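Local structure of epsin-2 (Saccharomyces cerevisiae, 6ENR) at residues D40-R45 / F53-M58; H110-E113 / D117-Q120. The protein binds membranes enriched in phosphatidylinositol 3,5- and 4,5-bisphosphate, probably through the ENTH domain described here, and is required for endocytosis and actin localization. All blocks are in the same frame, centred on the assembly; numbering follows the deposited sequence.

Interaction 1 (D40-R45 / F53-M58)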
loop_
_atom_site.group_PDB
_atom_site.type_symbol
_atom_site.label_atom_id
_atom_site.label_comp_id
_atom_site.label_asym_id
_atom_site.label_seq_id
_atom_site.Cartn_x
_atom_site.Cartn_y
_atom_site.Cartn_z
ATOM N N ASP A 40 7.817 1.027 9.023
ATOM C CA ASP A 40 9.093 1.748 8.984
ATOM C C ASP A 40 10.298 0.923 8.481
ATOM O O ASP A 40 11.120 1.464 7.754
ATOM C CB ASP A 40 9.401 2.454 10.290
ATOM C CG ASP A 40 10.236 3.713 10.010
ATOM O OD1 ASP A 40 9.723 4.731 9.352
ATOM O OD2 ASP A 40 11.400 3.620 10.301
ATOM N N ASP A 41 10.306 -0.402 8.689
ATOM C CA ASP A 41 11.379 -1.212 8.161
ATOM C C ASP A 41 11.238 -1.286 6.620
ATOM O O ASP A 41 12.183 -1.069 5.881
ATOM C CB ASP A 41 11.260 -2.571 8.829
ATOM C CG ASP A 41 12.492 -3.436 8.682
ATOM O OD1 ASP A 41 13.574 -3.037 8.167
ATOM O OD2 ASP A 41 12.363 -4.573 9.144
ATOM N N LEU A 42 10.035 -1.533 6.136
ATOM C CA LEU A 42 9.732 -1.435 4.689
ATOM C C LEU A 42 10.189 -0.157 4.100
ATOM O O LEU A 42 10.891 -0.148 3.078
ATOM C CB LEU A 42 8.284 -1.688 4.361
ATOM C CG LEU A 42 7.898 -3.167 4.651
ATOM C CD1 LEU A 42 6.407 -3.231 4.778
ATOM C CD2 LEU A 42 8.310 -4.136 3.540
ATOM N N ALA A 43 9.853 0.932 4.767
ATOM C CA ALA A 43 10.229 2.206 4.270
ATOM C C ALA A 43 11.694 2.348 4.178
ATOM O O ALA A 43 12.209 2.754 3.112
ATOM C CB ALA A 43 9.614 3.338 5.111
ATOM N N GLN A 44 12.418 1.923 5.219
ATOM C CA GLN A 44 13.862 1.975 5.134
ATOM C C GLN A 44 14.473 1.140 4.011
ATOM O O GLN A 44 15.418 1.546 3.297
ATOM C CB GLN A 44 14.487 1.561 6.422
ATOM C CG GLN A 44 14.285 2.551 7.563
ATOM C CD GLN A 44 14.174 4.047 7.210
ATOM O OE1 GLN A 44 15.098 4.687 6.616
ATOM N NE2 GLN A 44 13.043 4.645 7.637
ATOM N N ARG A 45 13.921 -0.024 3.858
ATOM C CA ARG A 45 14.405 -0.955 2.836
ATOM C C ARG A 45 14.115 -0.511 1.423
ATOM O O ARG A 45 14.828 -0.893 0.459
ATOM C CB ARG A 45 13.830 -2.320 3.102
ATOM C CG ARG A 45 14.311 -2.920 4.408
ATOM C CD ARG A 45 13.869 -4.337 4.501
ATOM N NE ARG A 45 13.840 -4.901 5.836
ATOM C CZ ARG A 45 14.008 -6.213 6.120
ATOM N NH1 ARG A 45 14.231 -7.117 5.174
ATOM N NH2 ARG A 45 13.912 -6.609 7.395
ATOM N N PHE A 53 12.444 -3.692 -5.399
ATOM C CA PHE A 53 11.870 -4.627 -6.350
ATOM C C PHE A 53 10.986 -5.670 -5.677
ATOM O O PHE A 53 9.859 -6.031 -6.148
ATOM C CB PHE A 53 12.973 -5.358 -7.145
ATOM C CG PHE A 53 12.435 -6.486 -8.008
ATOM C CD1 PHE A 53 11.902 -6.217 -9.248
ATOM C CD2 PHE A 53 12.320 -7.775 -7.486
ATOM C CE1 PHE A 53 11.433 -7.265 -10.052
ATOM C CE2 PHE A 53 11.787 -8.822 -8.254
ATOM C CZ PHE A 53 11.328 -8.552 -9.523
ATOM N N GLU A 54 11.492 -6.217 -4.601
ATOM C CA GLU A 54 10.757 -7.226 -3.888
ATOM C C GLU A 54 9.478 -6.714 -3.239
ATOM O O GLU A 54 8.397 -7.347 -3.353
ATOM C CB GLU A 54 11.604 -7.989 -2.841
ATOM C CG GLU A 54 10.734 -9.059 -2.183
ATOM C CD GLU A 54 10.076 -9.992 -3.219
ATOM O OE1 GLU A 54 10.872 -10.424 -4.104
ATOM O OE2 GLU A 54 8.791 -10.230 -3.189
ATOM N N ILE A 55 9.590 -5.560 -2.619
ATOM C CA ILE A 55 8.467 -4.989 -1.922
ATOM C C ILE A 55 7.333 -4.696 -2.911
ATOM O O ILE A 55 6.178 -5.114 -2.682
ATOM C CB ILE A 55 8.878 -3.709 -1.169
ATOM C CG1 ILE A 55 9.823 -4.098 -0.002
ATOM C CG2 ILE A 55 7.660 -3.039 -0.588
ATOM C CD1 ILE A 55 10.562 -2.941 0.565
ATOM N N MET A 56 7.671 -3.981 -3.971
ATOM C CA MET A 56 6.685 -3.524 -4.987
ATOM C C MET A 56 6.141 -4.683 -5.772
ATOM O O MET A 56 4.982 -4.668 -6.167
ATOM C CB MET A 56 7.309 -2.434 -5.859
ATOM C CG MET A 56 7.834 -1.162 -5.179
ATOM S SD MET A 56 6.829 -0.492 -3.773
ATOM C CE MET A 56 5.524 0.306 -4.667
ATOM N N ASP A 57 6.942 -5.747 -5.971
ATOM C CA ASP A 57 6.449 -6.962 -6.631
ATOM C C ASP A 57 5.275 -7.561 -5.854
ATOM O O ASP A 57 4.204 -7.933 -6.450
ATOM C CB ASP A 57 7.539 -7.988 -6.787
ATOM C CG ASP A 57 7.179 -9.106 -7.766
ATOM O OD1 ASP A 57 6.785 -8.847 -8.926
ATOM O OD2 ASP A 57 7.351 -10.222 -7.373
ATOM N N MET A 58 5.470 -7.706 -4.553
ATOM C CA MET A 58 4.441 -8.249 -3.699
ATOM C C MET A 58 3.258 -7.337 -3.561
ATOM O O MET A 58 2.079 -7.803 -3.526
ATOM C CB MET A 58 4.978 -8.550 -2.290
ATOM C CG MET A 58 3.939 -9.171 -1.345
ATOM S SD MET A 58 3.090 -10.630 -2.010
ATOM C CE MET A 58 4.564 -11.653 -2.172
#
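Between the two helical segments the CA atoms come nearest at Leu42 and Ile55, 7.6 Å apart, and no hydrogen bond passes between the segments. What joins them is apolar contact made by three residues, and Ile55 of helix 49-63 is the one that reaches across. Its CG1 is anti to the carbonyl carbon (chi1 -68°), which carries the longer branch forward to the facing helix. There CG1 of Ile55 meets CD2 of Leu42 at 3.9 Å, while CD1 of Ile55 goes further, resting 3.8 Å from the backbone O of Leu42 and 4.2 Å from CB of Arg45. The CD1 methyl of Ile55 thus lies against the side chain and carbonyl of Leu42 and the CB of Arg45, and the Leu42 and Ile55 side chains cross at a slant.

Arg45 lends only its base to this contact; its extended chain leads away to Asp41, one helical turn back. NE of Arg45 donates to OD1 of Asp41 at 3.0 Å in a nearly straight bond (174°); OD1 lies in the guanidinium plane, but NE comes to it from above the carboxylate plane. NH2 of Arg45 reaches OD2 of Asp41 at 3.1 Å, so the grip is side-on, one nitrogen to each oxygen, and should hold the guanidinium against rotation. NH1 of Arg45 hydrogen-bonds to Thr19 OG1 and to Ser17 O.

The pair belongs to the helical packing of the ENTH domain: consecutive helices 36-45 and 49-63 meet here, Leu42 also touches Val79 of helix 70-86, and Ile55 touches Thr19 of helix 19-26.

Interaction 2 (H110-E113 / D117-Q120)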
loop_
_atom_site.group_PDB
_atom_site.type_symbol
_atom_site.label_atom_id
_atom_site.label_comp_id
_atom_site.label_asym_id
_atom_site.label_seq_id
_atom_site.Cartn_x
_atom_site.Cartn_y
_atom_site.Cartn_z
ATOM N N HIS A 110 -16.540 -5.575 -2.030
ATOM C CA HIS A 110 -16.730 -6.948 -1.621
ATOM C C HIS A 110 -17.775 -6.936 -0.491
ATOM O O HIS A 110 -17.527 -6.287 0.490
ATOM C CB HIS A 110 -15.448 -7.602 -1.118
ATOM C CG HIS A 110 -15.661 -9.012 -0.664
ATOM N ND1 HIS A 110 -15.931 -10.032 -1.547
ATOM C CD2 HIS A 110 -15.669 -9.573 0.569
ATOM C CE1 HIS A 110 -16.131 -11.163 -0.876
ATOM N NE2 HIS A 110 -15.997 -10.909 0.409
ATOM N N GLU A 111 -18.903 -7.590 -0.712
ATOM C CA GLU A 111 -19.969 -7.818 0.258
ATOM C C GLU A 111 -19.706 -9.242 0.728
ATOM O O GLU A 111 -19.620 -10.138 -0.095
ATOM C CB GLU A 111 -21.338 -7.844 -0.378
ATOM C CG GLU A 111 -21.957 -6.561 -0.857
ATOM C CD GLU A 111 -23.425 -6.782 -1.243
ATOM O OE1 GLU A 111 -23.782 -6.466 -2.421
ATOM O OE2 GLU A 111 -24.224 -7.296 -0.383
ATOM N N ASN A 112 -19.572 -9.446 2.020
ATOM C CA ASN A 112 -19.491 -10.791 2.571
ATOM C C ASN A 112 -20.869 -11.431 2.523
ATOM O O ASN A 112 -21.847 -10.822 2.084
ATOM C CB ASN A 112 -18.828 -10.773 3.936
ATOM C CG ASN A 112 -19.758 -10.347 5.079
ATOM O OD1 ASN A 112 -20.923 -10.034 4.889
ATOM N ND2 ASN A 112 -19.210 -10.353 6.305
ATOM N N GLU A 113 -20.969 -12.697 2.885
ATOM C CA GLU A 113 -22.254 -13.412 2.695
ATOM C C GLU A 113 -23.281 -13.040 3.741
ATOM O O GLU A 113 -24.457 -13.342 3.586
ATOM C CB GLU A 113 -22.041 -14.915 2.619
ATOM C CG GLU A 113 -21.356 -15.294 1.315
ATOM C CD GLU A 113 -20.713 -16.650 1.366
ATOM O OE1 GLU A 113 -19.620 -16.818 0.749
ATOM O OE2 GLU A 113 -21.316 -17.537 2.019
ATOM N N ASP A 117 -20.408 -4.876 3.674
ATOM C CA ASP A 117 -19.420 -4.308 2.771
ATOM C C ASP A 117 -18.065 -4.223 3.471
ATOM O O ASP A 117 -17.873 -3.470 4.428
ATOM C CB ASP A 117 -19.835 -2.849 2.429
ATOM C CG ASP A 117 -19.047 -2.232 1.281
ATOM O OD1 ASP A 117 -18.207 -2.894 0.576
ATOM O OD2 ASP A 117 -19.383 -1.031 1.055
ATOM N N GLU A 118 -17.117 -4.957 2.965
ATOM C CA GLU A 118 -15.745 -4.918 3.504
ATOM C C GLU A 118 -14.882 -3.972 2.696
ATOM O O GLU A 118 -13.763 -3.633 3.092
ATOM C CB GLU A 118 -15.116 -6.324 3.414
ATOM C CG GLU A 118 -16.018 -7.474 3.873
ATOM C CD GLU A 118 -15.902 -7.734 5.321
ATOM O OE1 GLU A 118 -15.841 -6.732 6.035
ATOM O OE2 GLU A 118 -15.906 -8.944 5.702
ATOM N N GLY A 119 -15.401 -3.546 1.549
ATOM C CA GLY A 119 -14.684 -2.702 0.662
ATOM C C GLY A 119 -14.643 -1.273 1.094
ATOM O O GLY A 119 -13.873 -0.517 0.554
ATOM N N GLN A 120 -15.402 -0.910 2.116
ATOM C CA GLN A 120 -15.675 0.484 2.353
ATOM C C GLN A 120 -14.362 1.190 2.679
ATOM O O GLN A 120 -14.052 2.224 2.093
ATOM C CB GLN A 120 -16.696 0.649 3.486
ATOM C CG GLN A 120 -17.372 2.012 3.615
ATOM C CD GLN A 120 -18.018 2.254 5.001
ATOM O OE1 GLN A 120 -19.004 1.586 5.391
ATOM N NE2 GLN A 120 -17.469 3.230 5.746
#
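His110 O makes the one hydrogen bond between the segments, accepting from N of Glu118 at 2.8 Å, the donor standing nearly along the C=O axis (174°). The CA of Asp117 adds a CH...O contact to the same oxygen, 3.6 Å away. On the side-chain level, CD2 of the His110 ring lies 3.9 Å from CG of Glu118, which comes to the ring edge close to its plane. The two side chains run side by side, and the Glu118 carboxylate is turned only 11° from the plane of the imidazole. The His110 ring also meets that of Trp70.

At Glu111 the backbones make a single bridge with Asp117, while the glutamate side chain starts out away from the partner segment. Asn112 then turns back toward it. With CG between the backbone N and the carbonyl carbon (chi1 80°), its amide stands near the Glu118 carboxylate, the planes steeply inclined; ND2 of Asn112 is 3.6 Å from OE2 of Glu118, a proximity rather than a bond. The OD1 of Asn112 accepts from Phe116 N, tying together the short connection between the segments.

Asp117, in the 117-120 segment, accepts through its OD1 from N of Gly119 at 3.0 Å, met from above the carboxylate plane, and its OD2 forms a salt bridge with Arg123. An alanine here is likely to leave the Gly119 amide without its cap and Arg123 without this acidic mate.

Because Asp117 stands before the turn that leads into helix 120-134, its bond to the Gly119 amide is a capping bond, and the single backbone bridge closes the loop just ahead of that helix.

In the fold
Interaction 1 is closed before interaction 2 begins, so the two follow in series along the chain. Their centres lie 28 Å apart on opposite sides of the chain's centre, and their nearest atoms stay about 18 Å from each other. They differ in kind: residues 40-45 and 53-58 give a buried meeting of helices 36-45 and 49-63, whereas residues 110-113 and 117-120 form a surface turn in the loop between helices 99-105 and 120-134. Helix 70-86 borders interaction 1 through Val79, and its first residue, Trp70, meets interaction 2. Within one all-helical ENTH domain, then, helix packing in the interior and a bridged, capped loop at the surface occur as separate local contacts.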